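Local atomic coordinates of xylulose kinase (Escherichia coli, PDB entry 2ITM), a protein that catalyses the ATP-dependent phosphorylation of D-xylulose to D-xylulose 5-phosphate and acts more weakly on 1-deoxy-D-xylulose. Residues Asp178-Asp183 against Glu264-Lys269; Gly257-Val262 against Val379-Gly384. All blocks are in the same frame, centred on the assembly; numbering follows the deposited sequence.

Interaction 1. Residues Asp178-Asp183 against Glu264-Lys269; sequences DVAKRD and EGFLSK
The two backbones draw nearest at A180 and F266, whose CA atoms lie 6.0 Å apart, as a tight turn of the N-terminal FGGY domain meets a loop of the C-terminal domain. One aromatic side chain does nearly all the bridging. F266 holds CG anti to its own backbone nitrogen (chi1 175°), which carries the ring across to V179 and A180. V179 answers with a methyl, CG1, which approaches obliquely and comes within 3.5 Å of CE1 of F266, the two side chains crossing at about a right angle. On the far half of the ring, CB of A180 rests 3.8 Å from CD2 of F266. The amide nitrogen of A180 lies over one ring face, displaced toward the rim. The contact is thus apolar and small. Within 178-183 the turn is braced by its own bonds: OD1 of D178 accepts from K181 N at 3.1 Å in an Asx motif, the donor sitting 37° out of the carboxylate plane. R182 and D183 both face D178 as a G1 beta bulge, closed by the bond from D178 N to D183 O. Around this junction, V179 also packs on A172 of helix 168-172 and on C278 of strand 275-278. W285, at the start of strand 285-291, links the two sides: it bonds through NE1 to V179 O, meets the F266 ring and forms a cation-pi pair with R182, so that the turn between strands 177-178 and 183-184 is seated against the edge of the C-terminal sheet.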
loop_
_atom_site.group_PDB
_atom_site.type_symbol
_atom_site.label_atom_id
_atom_site.label_comp_id
_atom_site.label_asym_id
_atom_site.label_seq_id
_atom_site.Cartn_x
_atom_site.Cartn_y
_atom_site.Cartn_z
ATOM N N ASP A 178 -23.991 37.460 -5.453
ATOM C CA ASP A 178 -23.035 38.091 -6.331
ATOM C C ASP A 178 -21.853 38.633 -5.547
ATOM O O ASP A 178 -21.948 39.668 -4.921
ATOM C CB ASP A 178 -23.704 39.217 -7.120
ATOM C CG ASP A 178 -22.811 39.759 -8.206
ATOM O OD1 ASP A 178 -21.660 40.116 -7.921
ATOM O OD2 ASP A 178 -23.184 39.864 -9.381
ATOM N N VAL A 179 -20.741 37.922 -5.602
ATOM C CA VAL A 179 -19.659 38.129 -4.660
ATOM C C VAL A 179 -18.934 39.449 -4.894
ATOM O O VAL A 179 -18.499 40.091 -3.954
ATOM C CB VAL A 179 -18.673 36.965 -4.669
ATOM C CG1 VAL A 179 -17.469 37.282 -3.832
ATOM C CG2 VAL A 179 -19.337 35.708 -4.186
ATOM N N ALA A 180 -18.824 39.847 -6.155
ATOM C CA ALA A 180 -18.333 41.171 -6.528
ATOM C C ALA A 180 -19.161 42.290 -5.931
ATOM O O ALA A 180 -18.635 43.261 -5.468
ATOM C CB ALA A 180 -18.277 41.309 -8.034
ATOM N N LYS A 181 -20.474 42.129 -5.956
ATOM C CA LYS A 181 -21.396 43.230 -5.642
ATOM C C LYS A 181 -21.875 43.208 -4.200
ATOM O O LYS A 181 -22.555 44.114 -3.758
ATOM C CB LYS A 181 -22.582 43.241 -6.604
ATOM C CG LYS A 181 -22.201 43.444 -8.056
ATOM C CD LYS A 181 -23.345 44.039 -8.848
ATOM C CE LYS A 181 -23.144 43.869 -10.344
ATOM N NZ LYS A 181 -24.426 43.774 -11.057
ATOM N N ARG A 182 -21.500 42.168 -3.470
ATOM C CA ARG A 182 -21.901 42.018 -2.079
ATOM C C ARG A 182 -23.414 42.108 -1.924
ATOM O O ARG A 182 -23.923 42.713 -0.997
ATOM C CB ARG A 182 -21.191 43.014 -1.194
ATOM C CG ARG A 182 -19.680 43.065 -1.418
ATOM C CD ARG A 182 -18.917 44.019 -0.535
ATOM N NE ARG A 182 -18.617 43.461 0.773
ATOM C CZ ARG A 182 -17.634 42.622 1.032
ATOM N NH1 ARG A 182 -16.816 42.197 0.070
ATOM N NH2 ARG A 182 -17.466 42.175 2.259
ATOM N N ASP A 183 -24.121 41.481 -2.852
ATOM C CA ASP A 183 -25.578 41.497 -2.874
ATOM C C ASP A 183 -26.091 40.253 -3.600
ATOM O O ASP A 183 -25.390 39.676 -4.410
ATOM C CB ASP A 183 -26.075 42.781 -3.549
ATOM C CG ASP A 183 -27.578 42.912 -3.538
ATOM O OD1 ASP A 183 -28.229 42.368 -2.632
ATOM O OD2 ASP A 183 -28.194 43.543 -4.404
ATOM N N GLU A 264 -6.653 41.047 -3.045
ATOM C CA GLU A 264 -6.850 42.403 -3.508
ATOM C C GLU A 264 -8.130 42.557 -4.315
ATOM O O GLU A 264 -8.173 42.291 -5.508
ATOM C CB GLU A 264 -5.644 42.880 -4.305
ATOM C CG GLU A 264 -5.551 44.384 -4.464
ATOM C CD GLU A 264 -5.370 45.113 -3.149
ATOM O OE1 GLU A 264 -4.322 44.942 -2.514
ATOM O OE2 GLU A 264 -6.272 45.864 -2.756
ATOM N N GLY A 265 -9.171 42.994 -3.627
ATOM C CA GLY A 265 -10.512 42.905 -4.133
ATOM C C GLY A 265 -10.925 41.512 -4.532
ATOM O O GLY A 265 -10.365 40.526 -4.086
ATOM N N PHE A 266 -11.917 41.435 -5.403
ATOM C CA PHE A 266 -12.484 40.163 -5.780
ATOM C C PHE A 266 -11.721 39.460 -6.892
ATOM O O PHE A 266 -11.490 40.020 -7.954
ATOM C CB PHE A 266 -13.943 40.322 -6.149
ATOM C CG PHE A 266 -14.571 39.076 -6.652
ATOM C CD1 PHE A 266 -14.502 37.925 -5.920
ATOM C CD2 PHE A 266 -15.226 39.062 -7.848
ATOM C CE1 PHE A 266 -15.074 36.786 -6.379
ATOM C CE2 PHE A 266 -15.804 37.926 -8.305
ATOM C CZ PHE A 266 -15.728 36.785 -7.576
ATOM N N LEU A 267 -11.331 38.222 -6.626
ATOM C CA LEU A 267 -10.600 37.408 -7.579
ATOM C C LEU A 267 -11.390 36.167 -7.991
ATOM O O LEU A 267 -11.831 35.414 -7.145
ATOM C CB LEU A 267 -9.256 36.995 -6.995
ATOM C CG LEU A 267 -8.173 38.063 -6.954
ATOM C CD1 LEU A 267 -6.937 37.531 -6.317
ATOM C CD2 LEU A 267 -7.878 38.541 -8.353
ATOM N N SER A 268 -11.530 35.980 -9.290
ATOM C CA SER A 268 -12.207 34.815 -9.847
ATOM C C SER A 268 -11.279 33.987 -10.736
ATOM O O SER A 268 -10.908 34.406 -11.827
ATOM C CB SER A 268 -13.418 35.260 -10.651
ATOM O OG SER A 268 -14.366 34.224 -10.773
ATOM N N LYS A 269 -10.891 32.816 -10.259
ATOM C CA LYS A 269 -10.350 31.782 -11.123
ATOM C C LYS A 269 -10.972 30.442 -10.758
ATOM O O LYS A 269 -10.363 29.636 -10.067
ATOM C CB LYS A 269 -8.822 31.708 -10.992
ATOM C CG LYS A 269 -8.108 31.208 -12.238
ATOM C CD LYS A 269 -6.757 31.889 -12.442
ATOM C CE LYS A 269 -5.667 31.238 -11.599
ATOM N NZ LYS A 269 -4.889 30.198 -12.308
#

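Interaction 2. Residues Gly257-Val262 against Val379-Gly384; sequences GVYFAV and VVHACG
Helix-on-sheet packing in the C-terminal FGGY domain, a member of the actin-like ATPase clan, is exemplified where Y259 of strand 257-262 meets V380 and H381 near the C-terminal end of helix 358-381. The strand is an inner member of a mixed sheet, flanked by strands 249-253 and 285-291. With CG anti to the backbone nitrogen (chi1 -172°), Y259 reaches out from the sheet to the helix and presents a ring edge, rather than a face, to V380. CG1 of V380 comes to 3.5 Å from CE2 of Y259, while CB of V380 lies in the ring plane at 3.8 Å from CD2 of Y259. At the next residue, H381 turns its imidazole back toward the phenol: its CG is anti to the carbonyl carbon (chi1 -63°), and NE2 ends 2.4 Å from OH of Y259. OH of Y259 sits near the imidazole plane and almost evenly between the neighbouring carbons, 3.3 Å from CE1 and 3.4 Å from CD2 of H381. The rings themselves are set obliquely, with planes at 66° and centroids 5.4 Å apart, and their closest approach is at OH of Y259 and NE2 of H381. Y259 also touches L251 and M291, and H381 leans on P387. Chemically, a hydrogen bond joins phenol and imidazole, and either group could donate. It gives the buried hydroxyl a partner and would restrain the rotation of the histidine ring. The separation is very short, so its exact value is doubtful.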
loop_
_atom_site.group_PDB
_atom_site.type_symbol
_atom_site.label_atom_id
_atom_site.label_comp_id
_atom_site.label_asym_id
_atom_site.label_seq_id
_atom_site.Cartn_x
_atom_site.Cartn_y
_atom_site.Cartn_z
ATOM N N GLY A 257 -7.708 21.257 7.753
ATOM C CA GLY A 257 -6.672 21.969 7.046
ATOM C C GLY A 257 -7.248 23.003 6.109
ATOM O O GLY A 257 -8.146 22.700 5.343
ATOM N N VAL A 258 -6.724 24.218 6.177
ATOM C CA VAL A 258 -7.163 25.297 5.307
ATOM C C VAL A 258 -6.003 26.192 4.916
ATOM O O VAL A 258 -5.123 26.452 5.711
ATOM C CB VAL A 258 -8.201 26.220 5.996
ATOM C CG1 VAL A 258 -8.990 26.968 4.970
ATOM C CG2 VAL A 258 -9.098 25.456 6.902
ATOM N N TYR A 259 -6.031 26.689 3.696
ATOM C CA TYR A 259 -5.254 27.866 3.349
ATOM C C TYR A 259 -6.179 29.024 3.048
ATOM O O TYR A 259 -7.020 28.939 2.172
ATOM C CB TYR A 259 -4.336 27.577 2.161
ATOM C CG TYR A 259 -3.330 28.658 1.821
ATOM C CD1 TYR A 259 -2.429 29.119 2.754
ATOM C CD2 TYR A 259 -3.268 29.197 0.546
ATOM C CE1 TYR A 259 -1.518 30.091 2.437
ATOM C CE2 TYR A 259 -2.356 30.172 0.222
ATOM C CZ TYR A 259 -1.482 30.614 1.176
ATOM O OH TYR A 259 -0.572 31.576 0.863
ATOM N N PHE A 260 -6.013 30.102 3.796
ATOM C CA PHE A 260 -6.898 31.251 3.727
ATOM C C PHE A 260 -6.064 32.485 3.428
ATOM O O PHE A 260 -5.122 32.782 4.144
ATOM C CB PHE A 260 -7.619 31.410 5.067
ATOM C CG PHE A 260 -8.700 32.436 5.066
ATOM C CD1 PHE A 260 -10.019 32.067 5.167
ATOM C CD2 PHE A 260 -8.400 33.768 5.007
ATOM C CE1 PHE A 260 -11.014 33.006 5.178
ATOM C CE2 PHE A 260 -9.395 34.717 5.022
ATOM C CZ PHE A 260 -10.698 34.332 5.103
ATOM N N ALA A 261 -6.392 33.163 2.346
ATOM C CA ALA A 261 -5.662 34.343 1.948
ATOM C C ALA A 261 -6.594 35.468 1.549
ATOM O O ALA A 261 -7.445 35.299 0.691
ATOM C CB ALA A 261 -4.719 34.023 0.835
ATOM N N VAL A 262 -6.421 36.616 2.179
ATOM C CA VAL A 262 -7.143 37.816 1.815
ATOM C C VAL A 262 -6.618 38.409 0.523
ATOM O O VAL A 262 -5.432 38.598 0.369
ATOM C CB VAL A 262 -7.032 38.875 2.900
ATOM C CG1 VAL A 262 -7.715 40.125 2.474
ATOM C CG2 VAL A 262 -7.602 38.373 4.188
ATOM N N VAL A 379 -1.139 26.983 -6.095
ATOM C CA VAL A 379 -2.384 27.084 -6.835
ATOM C C VAL A 379 -3.196 28.348 -6.448
ATOM O O VAL A 379 -3.624 29.103 -7.300
ATOM C CB VAL A 379 -3.243 25.819 -6.647
ATOM C CG1 VAL A 379 -4.596 25.983 -7.291
ATOM C CG2 VAL A 379 -2.539 24.613 -7.176
ATOM N N VAL A 380 -3.373 28.563 -5.153
ATOM C CA VAL A 380 -4.003 29.766 -4.644
ATOM C C VAL A 380 -3.273 31.031 -5.081
ATOM O O VAL A 380 -3.887 31.999 -5.489
ATOM C CB VAL A 380 -4.155 29.694 -3.125
ATOM C CG1 VAL A 380 -4.418 31.042 -2.528
ATOM C CG2 VAL A 380 -5.264 28.732 -2.767
ATOM N N HIS A 381 -1.952 31.003 -5.005
ATOM C CA HIS A 381 -1.150 32.151 -5.366
ATOM C C HIS A 381 -1.316 32.483 -6.842
ATOM O O HIS A 381 -1.403 33.635 -7.213
ATOM C CB HIS A 381 0.302 31.935 -4.974
ATOM C CG HIS A 381 0.508 31.798 -3.497
ATOM N ND1 HIS A 381 1.660 31.289 -2.948
ATOM C CD2 HIS A 381 -0.300 32.100 -2.457
ATOM C CE1 HIS A 381 1.557 31.290 -1.633
ATOM N NE2 HIS A 381 0.376 31.777 -1.310
ATOM N N ALA A 382 -1.404 31.454 -7.665
ATOM C CA ALA A 382 -1.550 31.618 -9.095
ATOM C C ALA A 382 -2.828 32.368 -9.453
ATOM O O ALA A 382 -2.990 32.836 -10.572
ATOM C CB ALA A 382 -1.514 30.272 -9.768
ATOM N N CYS A 383 -3.735 32.458 -8.487
ATOM C CA CYS A 383 -5.021 33.093 -8.696
ATOM C C CYS A 383 -4.847 34.601 -8.616
ATOM O O CYS A 383 -5.674 35.352 -9.100
ATOM C CB CYS A 383 -6.053 32.604 -7.672
ATOM S SG CYS A 383 -6.597 30.899 -7.862
ATOM N N GLY A 384 -3.747 35.021 -8.004
ATOM C CA GLY A 384 -3.422 36.422 -7.830
ATOM C C GLY A 384 -3.164 36.824 -6.391
ATOM O O GLY A 384 -3.367 37.966 -6.027
#

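The two contacts interleave along the chain: strand 257-262 of interaction 2 runs on almost directly into the loop 264-269 of interaction 1, and their centres are 15 Å apart. They also touch, since CD1 of L267 packs 3.6 Å from O of G384, just beyond the helix end. Interaction 2 is internal to the C-terminal domain, whereas interaction 1 joins that domain to the N-terminal one. Both stand back from the bound D-xylulose, the side chains of Y259 and V179 being about 11 and 12 Å from it. V179 is also about 10 Å from the side chain of H78, which binds substrate, placing interaction 1 near the interdomain site.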